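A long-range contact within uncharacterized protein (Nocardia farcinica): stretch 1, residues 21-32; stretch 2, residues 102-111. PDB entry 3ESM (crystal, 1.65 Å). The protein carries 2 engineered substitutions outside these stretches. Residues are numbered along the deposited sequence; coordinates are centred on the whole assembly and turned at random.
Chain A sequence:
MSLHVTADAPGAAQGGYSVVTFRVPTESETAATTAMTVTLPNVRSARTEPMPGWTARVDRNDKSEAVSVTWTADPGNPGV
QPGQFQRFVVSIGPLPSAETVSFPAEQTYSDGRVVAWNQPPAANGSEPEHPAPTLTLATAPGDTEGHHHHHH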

# COMPACT_ATOMS: atom_id res chain seq x y z
N THR A 21 -14.25 -8.29 10.58
CA THR A 21 -14.42 -8.27 9.14
C THR A 21 -14.39 -6.83 8.69
O THR A 21 -15.18 -6.02 9.17
N PHE A 22 -13.47 -6.49 7.78
CA PHE A 22 -13.39 -5.14 7.19
C PHE A 22 -14.01 -5.20 5.82
O PHE A 22 -13.55 -5.96 4.97
N ARG A 23 -15.09 -4.44 5.61
CA ARG A 23 -15.75 -4.44 4.31
C ARG A 23 -15.35 -3.15 3.63
O ARG A 23 -15.62 -2.06 4.14
N VAL A 24 -14.70 -3.29 2.47
CA VAL A 24 -14.08 -2.18 1.78
C VAL A 24 -14.72 -1.89 0.43
O VAL A 24 -14.77 -2.78 -0.43
N PRO A 25 -15.17 -0.64 0.21
CA PRO A 25 -15.80 -0.30 -1.07
C PRO A 25 -14.76 0.17 -2.06
O PRO A 25 -13.86 0.89 -1.69
N THR A 26 -14.92 -0.19 -3.34
CA THR A 26 -14.08 0.38 -4.37
C THR A 26 -14.72 1.67 -4.87
O THR A 26 -15.72 1.64 -5.58
N GLU A 27 -14.15 2.80 -4.46
CA GLU A 27 -14.73 4.12 -4.75
C GLU A 27 -14.02 4.81 -5.89
O GLU A 27 -13.49 5.92 -5.76
N SER A 28 -14.01 4.13 -7.02
CA SER A 28 -13.50 4.67 -8.25
C SER A 28 -14.42 4.16 -9.32
O SER A 28 -15.03 3.09 -9.18
N GLU A 29 -14.52 4.90 -10.42
CA GLU A 29 -15.27 4.37 -11.55
C GLU A 29 -14.42 3.51 -12.49
O GLU A 29 -14.96 2.81 -13.35
N THR A 30 -13.10 3.56 -12.32
CA THR A 30 -12.22 2.85 -13.22
C THR A 30 -11.17 1.95 -12.54
O THR A 30 -10.80 0.91 -13.08
N ALA A 31 -10.69 2.37 -11.38
CA ALA A 31 -9.57 1.65 -10.74
C ALA A 31 -10.12 0.64 -9.72
O ALA A 31 -11.23 0.82 -9.20
N ALA A 32 -9.34 -0.42 -9.45
CA ALA A 32 -9.80 -1.51 -8.59
C ALA A 32 -8.97 -1.52 -7.31
O ALA A 32 -7.85 -1.02 -7.31
N SER A 102 -9.87 1.81 17.27
CA SER A 102 -9.94 2.14 15.84
C SER A 102 -8.87 1.34 15.10
O SER A 102 -7.87 0.95 15.69
N PHE A 103 -9.11 1.19 13.79
CA PHE A 103 -8.21 0.43 12.91
C PHE A 103 -7.89 1.27 11.68
O PHE A 103 -8.46 1.04 10.63
N PRO A 104 -6.97 2.21 11.81
CA PRO A 104 -6.60 3.07 10.67
C PRO A 104 -6.23 2.14 9.49
O PRO A 104 -5.58 1.11 9.72
N ALA A 105 -6.65 2.48 8.27
CA ALA A 105 -6.39 1.57 7.14
C ALA A 105 -5.88 2.36 5.94
O ALA A 105 -6.09 3.58 5.84
N GLU A 106 -5.19 1.66 5.03
CA GLU A 106 -4.71 2.28 3.80
C GLU A 106 -5.08 1.38 2.63
O GLU A 106 -4.73 0.20 2.64
N GLN A 107 -5.82 1.94 1.67
CA GLN A 107 -6.41 1.15 0.56
C GLN A 107 -5.71 1.51 -0.73
O GLN A 107 -5.75 2.66 -1.16
N THR A 108 -5.10 0.52 -1.40
CA THR A 108 -4.38 0.79 -2.62
C THR A 108 -5.25 0.46 -3.82
O THR A 108 -5.88 -0.62 -3.84
N TYR A 109 -5.22 1.35 -4.83
CA TYR A 109 -5.93 1.14 -6.09
C TYR A 109 -4.99 0.83 -7.22
O TYR A 109 -3.81 1.18 -7.17
N SER A 110 -5.52 0.15 -8.24
CA SER A 110 -4.72 -0.27 -9.38
C SER A 110 -4.04 0.87 -10.13
O SER A 110 -3.05 0.62 -10.85
N ASP A 111 -4.58 2.07 -10.02
CA ASP A 111 -3.97 3.24 -10.71
C ASP A 111 -2.85 3.91 -9.92
O ASP A 111 -2.34 4.99 -10.32

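Stretch 1 enters the contact as a β-strand, residues 21–25, and leaves it as a loop; stretch 2 faces it with the strand 105–109 and the turn that follows. The two strands run in the same general direction, with an angle of 41° between them and a closest axial approach of 9.8 Å. At this distance side chains rather than backbone hydrogen bonds must fill the space between the strands. Strand alternation decides which residues of stretch 1 take part: Thr21 and Arg23 lie out of reach of stretch 2, whereas Phe22 and Val24 direct their CA-to-CB bonds toward it.

Phe22, in the m rotamer, presents its ring edge to a face of Phe103, whose chi1 is also m. The ring planes are inclined at 73° with centroids 5.4 Å apart, and CZ of Phe22 lies 3.8 Å from CG of Phe103, a typical edge-to-face aromatic pair. Two residues on, Val24 (chi1 t) brings CG1 to 3.4 Å from NE2 of Gln107. The latter side chain is extended, with chi1 and chi2 both t, and so spans the gap to reach the backbone of stretch 1. There its NE2 donates a hydrogen bond to O of Pro25 at 2.9 Å, while its OE1 is satisfied elsewhere in the structure.

From Thr26 onward the loop wraps around Tyr109, which has the largest area covered by the opposing stretch. The CA-to-CB bond of Tyr109 points sideways, but its m rotamer carries the end of the side chain nearer to stretch 1. Thr26, also m, places CG2 3.8 Å from CE1 of Tyr109. The amide N of Glu27 then donates a hydrogen bond to OH of Tyr109 at 2.7 Å, approaching near the plane of the ring and anchoring the tip of the side chain to the loop backbone.

Ser28 adopts the t rotamer and contributes in two ways. Its CB packs 3.9 Å from CE1 of Tyr109, and its OG accepts hydrogen bonds from N of Thr30 at 3.0 Å and N of Ala31 at 2.8 Å, tying the turn together. Thr30 (p) makes no direct contact with stretch 2, but a water bridges the two stretches here, lying 3.2 Å from OG1 of Thr30 and donating to OD2 of Asp111 at 2.7 Å.

Ala31 points toward stretch 2, and its small side chain fits among three residues: CB is 3.9 Å from CD1 of Tyr109, 3.5 Å from OG of Ser110 and 3.5 Å from OD2 of Asp111. The CA-to-CB bond of Ala32 points away, leaving its backbone to form the closing polar link. N of Ala32 donates to OG of Ser110 at 2.9 Å, and N of Ser110 returns a hydrogen bond to O of Ala32 at 2.8 Å. The p rotamer of Ser110 thus allows one residue to engage both polar backbone atoms of Ala32. That same carbonyl O of Ala32 also receives a CA-H...O contact from CA of Tyr109 at 3.1 Å.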

# COMPACT_ATOMS: atom_id res chain seq x y z
CB THR A 21 -15.78 -8.87 8.74
OG1 THR A 21 -15.78 -10.29 8.99
CG2 THR A 21 -16.08 -8.59 7.25
CB PHE A 22 -11.93 -4.67 7.10
CG PHE A 22 -11.29 -4.51 8.43
CD1 PHE A 22 -11.52 -3.36 9.18
CD2 PHE A 22 -10.49 -5.51 8.95
CE1 PHE A 22 -10.95 -3.22 10.44
CE2 PHE A 22 -9.91 -5.38 10.23
CZ PHE A 22 -10.16 -4.25 10.97
CB ARG A 23 -17.26 -4.53 4.46
CG ARG A 23 -17.98 -4.71 3.14
CD ARG A 23 -19.47 -4.99 3.36
NE ARG A 23 -20.09 -5.43 2.12
CZ ARG A 23 -20.95 -4.71 1.43
NH1 ARG A 23 -21.31 -3.52 1.87
NH2 ARG A 23 -21.46 -5.19 0.29
CB VAL A 24 -12.62 -2.53 1.51
CG1 VAL A 24 -11.90 -1.39 0.74
CG2 VAL A 24 -11.93 -2.88 2.86
CB PRO A 25 -16.64 0.92 -0.72
CG PRO A 25 -15.80 1.63 0.35
CD PRO A 25 -15.22 0.48 1.17
CB THR A 26 -13.83 -0.65 -5.50
OG1 THR A 26 -13.03 -1.72 -4.96
CG2 THR A 26 -13.07 -0.03 -6.65
CB GLU A 27 -14.77 4.96 -3.46
CG GLU A 27 -15.80 4.34 -2.53
CD GLU A 27 -16.01 5.06 -1.20
OE1 GLU A 27 -17.00 4.70 -0.53
OE2 GLU A 27 -15.23 5.98 -0.82
CB SER A 28 -12.08 4.16 -8.53
OG SER A 28 -11.69 4.51 -9.85
CB GLU A 29 -15.95 5.50 -12.31
CG GLU A 29 -17.03 6.13 -11.47
CD GLU A 29 -17.85 7.11 -12.26
OE1 GLU A 29 -17.33 7.61 -13.29
OE2 GLU A 29 -19.01 7.36 -11.86
CB THR A 30 -11.46 3.83 -14.10
OG1 THR A 30 -10.92 4.87 -13.27
CG2 THR A 30 -12.43 4.43 -15.13
CB ALA A 31 -8.68 2.65 -10.05
CB ALA A 32 -9.61 -2.83 -9.32
CB SER A 102 -9.79 3.64 15.57
OG SER A 102 -10.96 4.29 16.14
CB PHE A 103 -8.83 -0.89 12.49
CG PHE A 103 -9.25 -1.76 13.63
CD1 PHE A 103 -8.38 -2.70 14.18
CD2 PHE A 103 -10.53 -1.66 14.16
CE1 PHE A 103 -8.78 -3.54 15.24
CE2 PHE A 103 -10.95 -2.49 15.23
CZ PHE A 103 -10.07 -3.43 15.77
CB PRO A 104 -5.38 3.83 11.19
CG PRO A 104 -5.60 3.90 12.69
CD PRO A 104 -6.32 2.62 13.08
CB ALA A 105 -7.61 0.82 6.78
CB GLU A 106 -3.22 2.47 3.85
CG GLU A 106 -2.80 3.33 5.03
CD GLU A 106 -3.03 4.81 4.75
OE1 GLU A 106 -3.05 5.22 3.56
OE2 GLU A 106 -3.16 5.57 5.74
CB GLN A 107 -7.90 1.51 0.44
CG GLN A 107 -8.68 0.77 -0.65
CD GLN A 107 -10.11 1.32 -0.78
OE1 GLN A 107 -10.48 2.24 -0.03
NE2 GLN A 107 -10.92 0.76 -1.69
CB THR A 108 -3.10 -0.09 -2.71
OG1 THR A 108 -2.19 0.24 -1.64
CG2 THR A 108 -2.42 0.10 -4.04
CB TYR A 109 -6.70 2.40 -6.46
CG TYR A 109 -7.98 2.56 -5.68
CD1 TYR A 109 -9.19 2.21 -6.24
CD2 TYR A 109 -7.97 3.11 -4.40
CE1 TYR A 109 -10.36 2.39 -5.57
CE2 TYR A 109 -9.16 3.32 -3.71
CZ TYR A 109 -10.35 2.95 -4.31
OH TYR A 109 -11.57 3.12 -3.67
CB SER A 110 -5.62 -1.02 -10.34
OG SER A 110 -6.73 -0.23 -10.70
CB ASP A 111 -5.05 4.28 -11.08
CG ASP A 111 -5.73 4.87 -9.87
OD1 ASP A 111 -5.30 4.60 -8.73
OD2 ASP A 111 -6.75 5.61 -10.08
O HOH W 1 -7.86 5.45 -12.58